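Local coordinates for protein DsbA-like disulfide oxidoreductase (Wolbachia endosymbiont of Drosophila melanogaster, PDB 6EEZ) that acts as a homotrimeric thiol-disulfide exchange enzyme, a DsbA-like isomerase that probably reshuffles incorrect disulfide bonds in its substrate proteins, at residues V35-L41 with K63-R69; C45-I51 with G158-L162; A82-A87 with I140-I144. One frame throughout, in Å; residues are numbered along the deposited sequence.

Contact 1: residues V35-L41 with K63-R69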
loop_
_atom_site.group_PDB
_atom_site.type_symbol
_atom_site.label_atom_id
_atom_site.label_comp_id
_atom_site.label_asym_id
_atom_site.label_seq_id
_atom_site.Cartn_x
_atom_site.Cartn_y
_atom_site.Cartn_z
ATOM N N VAL A 35 2.362 14.368 -8.762
ATOM C CA VAL A 35 2.990 14.055 -7.490
ATOM C C VAL A 35 2.399 12.765 -6.944
ATOM O O VAL A 35 1.332 12.763 -6.331
ATOM C CB VAL A 35 2.811 15.191 -6.473
ATOM C CG1 VAL A 35 3.579 14.890 -5.189
ATOM C CG2 VAL A 35 3.278 16.510 -7.081
ATOM N N ILE A 36 3.109 11.675 -7.179
ATOM C CA ILE A 36 2.613 10.343 -6.919
ATOM C C ILE A 36 3.363 9.713 -5.748
ATOM O O ILE A 36 4.592 9.603 -5.768
ATOM C CB ILE A 36 2.761 9.476 -8.182
ATOM C CG1 ILE A 36 1.997 10.132 -9.340
ATOM C CG2 ILE A 36 2.314 8.050 -7.946
ATOM C CD1 ILE A 36 2.222 9.487 -10.667
ATOM N N ALA A 37 2.619 9.327 -4.721
ATOM C CA ALA A 37 3.198 8.615 -3.599
ATOM C C ALA A 37 2.934 7.124 -3.772
ATOM O O ALA A 37 1.883 6.740 -4.283
ATOM C CB ALA A 37 2.617 9.122 -2.301
ATOM N N VAL A 38 3.890 6.287 -3.371
ATOM C CA VAL A 38 3.730 4.839 -3.446
ATOM C C VAL A 38 4.089 4.193 -2.107
ATOM O O VAL A 38 5.258 4.180 -1.700
ATOM C CB VAL A 38 4.588 4.239 -4.564
ATOM C CG1 VAL A 38 4.196 2.802 -4.803
ATOM C CG2 VAL A 38 4.465 5.070 -5.866
ATOM N N GLY A 39 3.072 3.660 -1.421
ATOM C CA GLY A 39 3.232 3.180 -0.053
ATOM C C GLY A 39 3.350 1.672 -0.033
ATOM O O GLY A 39 2.613 0.998 -0.750
ATOM N N PHE A 40 4.303 1.159 0.751
ATOM C CA PHE A 40 4.543 -0.290 0.892
ATOM C C PHE A 40 4.283 -0.724 2.325
ATOM O O PHE A 40 4.967 -0.268 3.232
ATOM C CB PHE A 40 5.976 -0.654 0.489
ATOM C CG PHE A 40 6.284 -0.421 -0.967
ATOM C CD1 PHE A 40 6.613 0.842 -1.422
ATOM C CD2 PHE A 40 6.249 -1.471 -1.876
ATOM C CE1 PHE A 40 6.915 1.061 -2.757
ATOM C CE2 PHE A 40 6.532 -1.269 -3.200
ATOM C CZ PHE A 40 6.876 0.012 -3.650
ATOM N N LEU A 41 3.302 -1.612 2.513
ATOM C CA LEU A 41 2.761 -1.949 3.840
ATOM C C LEU A 41 2.484 -3.449 4.021
ATOM O O LEU A 41 2.125 -4.151 3.085
ATOM C CB LEU A 41 1.455 -1.164 4.096
ATOM C CG LEU A 41 1.582 0.192 4.823
ATOM C CD1 LEU A 41 2.252 1.371 3.999
ATOM C CD2 LEU A 41 0.214 0.625 5.350
ATOM N N LYS A 63 -3.586 16.579 -2.884
ATOM C CA LYS A 63 -2.535 17.013 -3.800
ATOM C C LYS A 63 -1.877 15.893 -4.603
ATOM O O LYS A 63 -1.213 16.161 -5.603
ATOM C CB LYS A 63 -1.472 17.781 -3.012
ATOM C CG LYS A 63 -2.022 19.053 -2.393
ATOM C CD LYS A 63 -0.929 19.927 -1.850
ATOM C CE LYS A 63 -1.495 21.275 -1.433
ATOM N NZ LYS A 63 -0.529 22.032 -0.593
ATOM N N ILE A 64 -2.068 14.648 -4.185
ATOM C CA ILE A 64 -1.281 13.546 -4.713
ATOM C C ILE A 64 -2.123 12.408 -5.254
ATOM O O ILE A 64 -3.337 12.349 -5.040
ATOM C CB ILE A 64 -0.320 12.963 -3.631
ATOM C CG1 ILE A 64 -1.100 12.202 -2.556
ATOM C CG2 ILE A 64 0.526 14.066 -3.028
ATOM C CD1 ILE A 64 -0.248 11.636 -1.454
ATOM N N LYS A 65 -1.451 11.502 -5.963
ATOM C CA LYS A 65 -1.978 10.178 -6.177
ATOM C C LYS A 65 -1.209 9.290 -5.217
ATOM O O LYS A 65 0.015 9.381 -5.131
ATOM C CB LYS A 65 -1.826 9.700 -7.624
ATOM C CG LYS A 65 -2.497 8.344 -7.875
ATOM C CD LYS A 65 -2.492 7.922 -9.348
ATOM C CE LYS A 65 -1.149 7.281 -9.767
ATOM N NZ LYS A 65 -1.275 6.291 -10.911
ATOM N N TYR A 66 -1.929 8.447 -4.494
ATOM C CA TYR A 66 -1.327 7.508 -3.564
ATOM C C TYR A 66 -1.620 6.083 -4.010
ATOM O O TYR A 66 -2.766 5.631 -3.987
ATOM C CB TYR A 66 -1.844 7.741 -2.160
ATOM C CG TYR A 66 -1.054 7.008 -1.075
ATOM C CD1 TYR A 66 -1.244 5.645 -0.840
ATOM C CD2 TYR A 66 -0.137 7.686 -0.287
ATOM C CE1 TYR A 66 -0.515 4.968 0.167
ATOM C CE2 TYR A 66 0.583 7.031 0.704
ATOM C CZ TYR A 66 0.385 5.679 0.928
ATOM O OH TYR A 66 1.101 5.073 1.914
ATOM N N ILE A 67 -0.571 5.378 -4.412
ATOM C CA ILE A 67 -0.675 3.988 -4.838
ATOM C C ILE A 67 -0.365 3.077 -3.650
ATOM O O ILE A 67 0.550 3.355 -2.886
ATOM C CB ILE A 67 0.284 3.704 -6.004
ATOM C CG1 ILE A 67 -0.069 4.613 -7.170
ATOM C CG2 ILE A 67 0.248 2.231 -6.420
ATOM C CD1 ILE A 67 0.900 4.552 -8.304
ATOM N N PHE A 68 -1.137 2.002 -3.502
ATOM C CA PHE A 68 -0.998 1.055 -2.379
ATOM C C PHE A 68 -0.341 -0.226 -2.851
ATOM O O PHE A 68 -0.880 -0.930 -3.718
ATOM C CB PHE A 68 -2.354 0.718 -1.759
ATOM C CG PHE A 68 -3.091 1.915 -1.217
ATOM C CD1 PHE A 68 -2.795 2.427 0.039
ATOM C CD2 PHE A 68 -4.075 2.528 -1.971
ATOM C CE1 PHE A 68 -3.476 3.536 0.548
ATOM C CE2 PHE A 68 -4.772 3.648 -1.469
ATOM C CZ PHE A 68 -4.453 4.147 -0.208
ATOM N N ARG A 69 0.838 -0.509 -2.293
ATOM C CA ARG A 69 1.520 -1.773 -2.542
ATOM C C ARG A 69 1.476 -2.690 -1.346
ATOM O O ARG A 69 2.138 -2.463 -0.346
ATOM C CB ARG A 69 2.959 -1.519 -2.937
ATOM C CG ARG A 69 3.044 -0.891 -4.284
ATOM C CD ARG A 69 2.364 -1.776 -5.304
ATOM N NE ARG A 69 2.916 -1.510 -6.610
ATOM C CZ ARG A 69 3.834 -2.235 -7.232
ATOM N NH1 ARG A 69 4.304 -3.349 -6.712
ATOM N NH2 ARG A 69 4.240 -1.842 -8.419
#
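The Tyr66 ring is a bump for which the neighbouring strand is hollowed. Ala37 offers a single methyl, CB lying 3.7 Å from Tyr66 CD2, and Gly39 offers none: Tyr66 OH rests 3.5 Å from Gly39 CA, where any CB would clash with it. Ala37 CB also leaves room for Ile64 CD1, at 3.9 Å. The strands run parallel, the axes of the two segments approaching to 4.6 Å at 21°, in regular register; Ala37 N donates to Lys65 O (2.6 Å) and Ala37 O accepts from Ile67 N (2.8 Å). This is the beta-alpha-beta unit of the thioredoxin fold, and its helix 52-60 covers the Tyr66 face. On the other face larger side chains interlock. Ile36 CG2 sits against Ile67 CD1 (3.8 Å), while Val38 CG1 meets Arg69 CG at 3.9 Å. The Arg69 stem makes a CH-pi contact: Arg69 CG lies 4.1 Å from the centroid of the flat Phe40 ring, over its face, and the arginine's polar end continues to Ser147 and Tyr25.

Contact 2: residues C45-I51 with G158-L162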
loop_
_atom_site.group_PDB
_atom_site.type_symbol
_atom_site.label_atom_id
_atom_site.label_comp_id
_atom_site.label_asym_id
_atom_site.label_seq_id
_atom_site.Cartn_x
_atom_site.Cartn_y
_atom_site.Cartn_z
ATOM N N CYS A 45 2.032 -5.389 10.532
ATOM C CA CYS A 45 3.195 -4.663 11.038
ATOM C C CYS A 45 2.762 -3.490 11.930
ATOM O O CYS A 45 1.927 -2.672 11.541
ATOM C CB CYS A 45 4.062 -4.200 9.846
ATOM S SG CYS A 45 4.809 -2.591 9.936
ATOM N N GLY A 46 3.330 -3.421 13.130
ATOM C CA GLY A 46 2.965 -2.397 14.104
ATOM C C GLY A 46 3.122 -0.962 13.594
ATOM O O GLY A 46 2.267 -0.118 13.870
ATOM N N HIS A 47 4.218 -0.669 12.879
ATOM C CA HIS A 47 4.440 0.684 12.374
ATOM C C HIS A 47 3.532 0.960 11.199
ATOM O O HIS A 47 3.122 2.088 11.018
ATOM C CB HIS A 47 5.898 0.928 11.972
ATOM C CG HIS A 47 6.816 1.035 13.142
ATOM N ND1 HIS A 47 7.390 -0.072 13.729
ATOM C CD2 HIS A 47 7.223 2.100 13.867
ATOM C CE1 HIS A 47 8.122 0.309 14.763
ATOM N NE2 HIS A 47 8.035 1.622 14.874
ATOM N N CYS A 48 3.197 -0.057 10.418
ATOM C CA CYS A 48 2.262 0.128 9.312
ATOM C C CYS A 48 0.891 0.499 9.881
ATOM O O CYS A 48 0.231 1.396 9.384
ATOM C CB CYS A 48 2.153 -1.126 8.431
ATOM S SG CYS A 48 3.586 -1.443 7.324
ATOM N N LYS A 49 0.477 -0.194 10.934
ATOM C CA LYS A 49 -0.788 0.101 11.598
ATOM C C LYS A 49 -0.820 1.537 12.134
ATOM O O LYS A 49 -1.828 2.212 12.025
ATOM C CB LYS A 49 -1.048 -0.888 12.761
ATOM C CG LYS A 49 -1.428 -2.310 12.355
ATOM C CD LYS A 49 -1.854 -3.155 13.577
ATOM C CE LYS A 49 -2.172 -4.598 13.192
ATOM N NZ LYS A 49 -3.121 -4.728 12.022
ATOM N N ALA A 50 0.286 2.006 12.709
ATOM C CA ALA A 50 0.287 3.282 13.421
ATOM C C ALA A 50 0.239 4.508 12.495
ATOM O O ALA A 50 -0.155 5.588 12.924
ATOM C CB ALA A 50 1.497 3.364 14.307
ATOM N N ILE A 51 0.640 4.345 11.240
ATOM C CA ILE A 51 0.688 5.482 10.307
ATOM C C ILE A 51 -0.562 5.545 9.439
ATOM O O ILE A 51 -0.611 6.316 8.495
ATOM C CB ILE A 51 1.943 5.427 9.365
ATOM C CG1 ILE A 51 1.947 4.172 8.474
ATOM C CG2 ILE A 51 3.164 5.474 10.205
ATOM C CD1 ILE A 51 3.004 4.200 7.271
ATOM N N GLY A 158 12.354 -4.053 4.906
ATOM C CA GLY A 158 11.178 -4.191 5.761
ATOM C C GLY A 158 10.075 -3.205 5.404
ATOM O O GLY A 158 10.196 -2.503 4.408
ATOM N N THR A 159 8.997 -3.183 6.186
ATOM C CA THR A 159 7.932 -2.182 6.045
ATOM C C THR A 159 7.717 -1.409 7.356
ATOM O O THR A 159 8.085 -1.882 8.433
ATOM C CB THR A 159 6.574 -2.830 5.613
ATOM O OG1 THR A 159 6.150 -3.791 6.581
ATOM C CG2 THR A 159 6.719 -3.514 4.276
ATOM N N PRO A 160 7.097 -0.220 7.263
ATOM C CA PRO A 160 6.643 0.397 6.010
ATOM C C PRO A 160 7.721 1.249 5.385
ATOM O O PRO A 160 8.691 1.578 6.065
ATOM C CB PRO A 160 5.484 1.280 6.456
ATOM C CG PRO A 160 5.954 1.778 7.786
ATOM C CD PRO A 160 6.733 0.623 8.413
ATOM N N PHE A 161 7.496 1.642 4.131
ATOM C CA PHE A 161 8.274 2.708 3.532
ATOM C C PHE A 161 7.436 3.323 2.444
ATOM O O PHE A 161 6.479 2.694 1.960
ATOM C CB PHE A 161 9.652 2.232 3.000
ATOM C CG PHE A 161 9.595 1.302 1.815
ATOM C CD1 PHE A 161 9.629 1.799 0.527
ATOM C CD2 PHE A 161 9.596 -0.070 1.985
ATOM C CE1 PHE A 161 9.619 0.951 -0.570
ATOM C CE2 PHE A 161 9.586 -0.922 0.889
ATOM C CZ PHE A 161 9.601 -0.411 -0.385
ATOM N N LEU A 162 7.787 4.564 2.107
ATOM C CA LEU A 162 7.015 5.375 1.187
ATOM C C LEU A 162 7.905 6.133 0.197
ATOM O O LEU A 162 8.856 6.837 0.558
ATOM C CB LEU A 162 6.145 6.353 1.981
ATOM C CG LEU A 162 5.233 7.324 1.226
ATOM C CD1 LEU A 162 4.205 6.545 0.436
ATOM C CD2 LEU A 162 4.535 8.278 2.190
#
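This is a snug, largely van der Waals contact at the redox centre, where the turn carrying the Cys-Gly-His-Cys sequence at the start of helix 46-50 faces the loop leading into strand 161-164. Pro160 seats against a shallow hollow formed by Cys48, His47 and Ile51. Its CB lies 3.4 Å from Cys48 SG, its CD 3.7 Å from His47 CB, and its CG 3.9 Å from Ile51 CD1, so one compact ring, with no NH to satisfy, suits the place. The peptide bond before Pro160 is cis: the segment thus forms the cis-proline loop of the thioredoxin fold, which in relatives lies beside the CxxC and contributes to substrate binding. Thr159 lies at the sulfurs, its OG1 3.6 Å from Cys48 SG and 3.8 Å from Cys45 SG; a small branched side chain fits beside both. Cys45 is the N-cap of the helix, and its SG accepts a weak bond from Cys48 N at 3.0 Å; a thiolate here would be favoured by the helix start. Both cysteines have two conformers, and a disulfide between them is seen in the structure; in the conformers given, Cys45 SG and Cys48 SG stand 3.1 Å apart, too far for a covalent bond. Leu41, from strand 36-41, packs against both Cys48 and Pro160 from within.

Contact 3: residues A82-A87 with I140-I144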
loop_
_atom_site.group_PDB
_atom_site.type_symbol
_atom_site.label_atom_id
_atom_site.label_comp_id
_atom_site.label_asym_id
_atom_site.label_seq_id
_atom_site.Cartn_x
_atom_site.Cartn_y
_atom_site.Cartn_z
ATOM N N ALA A 82 -3.551 -9.414 2.864
ATOM C CA ALA A 82 -3.146 -8.772 1.624
ATOM C C ALA A 82 -3.985 -9.294 0.465
ATOM O O ALA A 82 -4.505 -8.506 -0.320
ATOM C CB ALA A 82 -1.660 -8.990 1.346
ATOM N N LYS A 83 -4.115 -10.612 0.364
ATOM C CA LYS A 83 -4.876 -11.227 -0.717
ATOM C C LYS A 83 -6.342 -10.779 -0.701
ATOM O O LYS A 83 -6.965 -10.567 -1.746
ATOM C CB LYS A 83 -4.829 -12.760 -0.616
ATOM C CG LYS A 83 -3.454 -13.411 -0.828
ATOM C CD LYS A 83 -3.290 -13.943 -2.245
ATOM C CE LYS A 83 -1.963 -14.670 -2.442
ATOM N NZ LYS A 83 -2.117 -15.937 -3.215
ATOM N N SER A 84 -6.887 -10.664 0.503
ATOM C CA SER A 84 -8.282 -10.302 0.689
ATOM C C SER A 84 -8.491 -8.851 0.239
ATOM O O SER A 84 -9.470 -8.530 -0.446
ATOM C CB SER A 84 -8.679 -10.506 2.162
ATOM O OG SER A 84 -8.443 -11.850 2.595
ATOM N N ALA A 85 -7.543 -7.989 0.591
ATOM C CA ALA A 85 -7.581 -6.590 0.192
ATOM C C ALA A 85 -7.720 -6.454 -1.315
ATOM O O ALA A 85 -8.583 -5.728 -1.808
ATOM C CB ALA A 85 -6.341 -5.868 0.666
ATOM N N LEU A 86 -6.883 -7.153 -2.063
ATOM C CA LEU A 86 -6.976 -7.047 -3.508
ATOM C C LEU A 86 -8.244 -7.738 -4.025
ATOM O O LEU A 86 -8.752 -7.368 -5.073
ATOM C CB LEU A 86 -5.731 -7.623 -4.173
ATOM C CG LEU A 86 -4.484 -6.762 -3.990
ATOM C CD1 LEU A 86 -3.237 -7.448 -4.550
ATOM C CD2 LEU A 86 -4.693 -5.430 -4.674
ATOM N N ALA A 87 -8.771 -8.716 -3.291
ATOM C CA ALA A 87 -9.983 -9.399 -3.734
ATOM C C ALA A 87 -11.168 -8.432 -3.686
ATOM O O ALA A 87 -12.086 -8.510 -4.504
ATOM C CB ALA A 87 -10.258 -10.616 -2.889
ATOM N N ILE A 140 -3.987 -11.723 -8.404
ATOM C CA ILE A 140 -3.635 -11.288 -7.061
ATOM C C ILE A 140 -2.254 -11.833 -6.692
ATOM O O ILE A 140 -1.423 -11.122 -6.136
ATOM C CB ILE A 140 -4.670 -11.767 -6.022
ATOM C CG1 ILE A 140 -6.018 -11.087 -6.282
ATOM C CG2 ILE A 140 -4.177 -11.483 -4.609
ATOM C CD1 ILE A 140 -7.179 -11.717 -5.552
ATOM N N GLU A 141 -2.040 -13.111 -6.980
ATOM C CA GLU A 141 -0.780 -13.759 -6.683
ATOM C C GLU A 141 0.345 -13.023 -7.419
ATOM O O GLU A 141 1.368 -12.700 -6.831
ATOM C CB GLU A 141 -0.837 -15.240 -7.080
ATOM C CG GLU A 141 0.513 -15.969 -7.066
ATOM C CD GLU A 141 1.077 -16.150 -5.657
ATOM O OE1 GLU A 141 0.325 -15.940 -4.675
ATOM O OE2 GLU A 141 2.265 -16.525 -5.532
ATOM N N GLN A 142 0.123 -12.742 -8.701
ATOM C CA GLN A 142 1.093 -12.036 -9.535
ATOM C C GLN A 142 1.422 -10.664 -8.976
ATOM O O GLN A 142 2.597 -10.273 -8.927
ATOM C CB GLN A 142 0.568 -11.897 -10.967
ATOM C CG GLN A 142 1.594 -11.389 -11.953
ATOM C CD GLN A 142 1.055 -11.304 -13.374
ATOM O OE1 GLN A 142 0.448 -10.304 -13.747
ATOM N NE2 GLN A 142 1.283 -12.354 -14.177
ATOM N N MET A 143 0.388 -9.944 -8.543
ATOM C CA MET A 143 0.581 -8.581 -8.037
ATOM C C MET A 143 1.375 -8.573 -6.743
ATOM O O MET A 143 2.185 -7.680 -6.517
ATOM C CB MET A 143 -0.766 -7.878 -7.823
ATOM C CG MET A 143 -1.472 -7.468 -9.111
ATOM S SD MET A 143 -3.170 -6.871 -8.840
ATOM C CE MET A 143 -2.831 -5.279 -8.095
ATOM N N ILE A 144 1.140 -9.556 -5.884
ATOM C CA ILE A 144 1.811 -9.587 -4.594
ATOM C C ILE A 144 3.268 -10.004 -4.792
ATOM O O ILE A 144 4.171 -9.473 -4.148
ATOM C CB ILE A 144 1.099 -10.534 -3.613
ATOM C CG1 ILE A 144 -0.170 -9.851 -3.085
ATOM C CG2 ILE A 144 2.029 -10.936 -2.460
ATOM C CD1 ILE A 144 -0.963 -10.660 -2.113
#
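Leu86 of helix 76-91 lies at the middle of the interface, among three side chains of helix 137-154. Its CB meets Ile140 CG1 at 4.1 Å, its CD1 meets Ile144 CG1 at 4.2 Å, and its CD2 reaches Met143 CE at 3.9 Å. The two methyls of the leucine thus serve Ile144 and Met143, while the unbranched methionine fits the contour. Small residues flank it on the same helix: Ala82 CB lies 3.9 Å from Ile144 CD1 and Ala87 CB 4.2 Å from Ile140 CD1, so the long isoleucines pack close to the helix surface. Ile140 and Ile144 are one turn apart, and together they make a ridge facing helix 76-91. The short helical segments cross at 120°, with axes 10.1 Å apart. Helix 76-91 belongs to the helical part that DsbA-like proteins insert into the thioredoxin fold, while the long helix 137-154 runs from it back to the thioredoxin sheet. Neighbouring helices complete the packing, helix 126-135 touching Ala87 through Ile133. At the edge the amphipathic Lys83 takes over. Its aliphatic part lies along the isoleucines, its CD 3.5 Å from Ile140 CG2 and its CG 3.9 Å from Ile144 CD1. Lys83 and Glu141 are partly exposed, and Lys83 NZ forms a salt bridge with Glu141 OE1 at 2.8 Å, while Glu141 OE2 is held by Asn145.

Contacts 1 and 3 are both buried, but the first is built on backbone hydrogen bonds between strands and the third on side chains between helices, with a single salt bridge at its partly exposed edge. Contact 2 is the smallest and only partly buried, consistent with a redox site that substrates would need to approach. It adjoins contact 1: strand 36-41 lies beside strand 161-164, Phe40 N is a probable hydrogen bond partner of Phe161 O at 2.9 Å, and Leu41 CG packs 3.6 Å from Cys48 SG. Contact 3 stands apart, its centre about 17 Å from that of contact 1 and 18 Å from that of contact 2, within the chain loop that contact 2 closes.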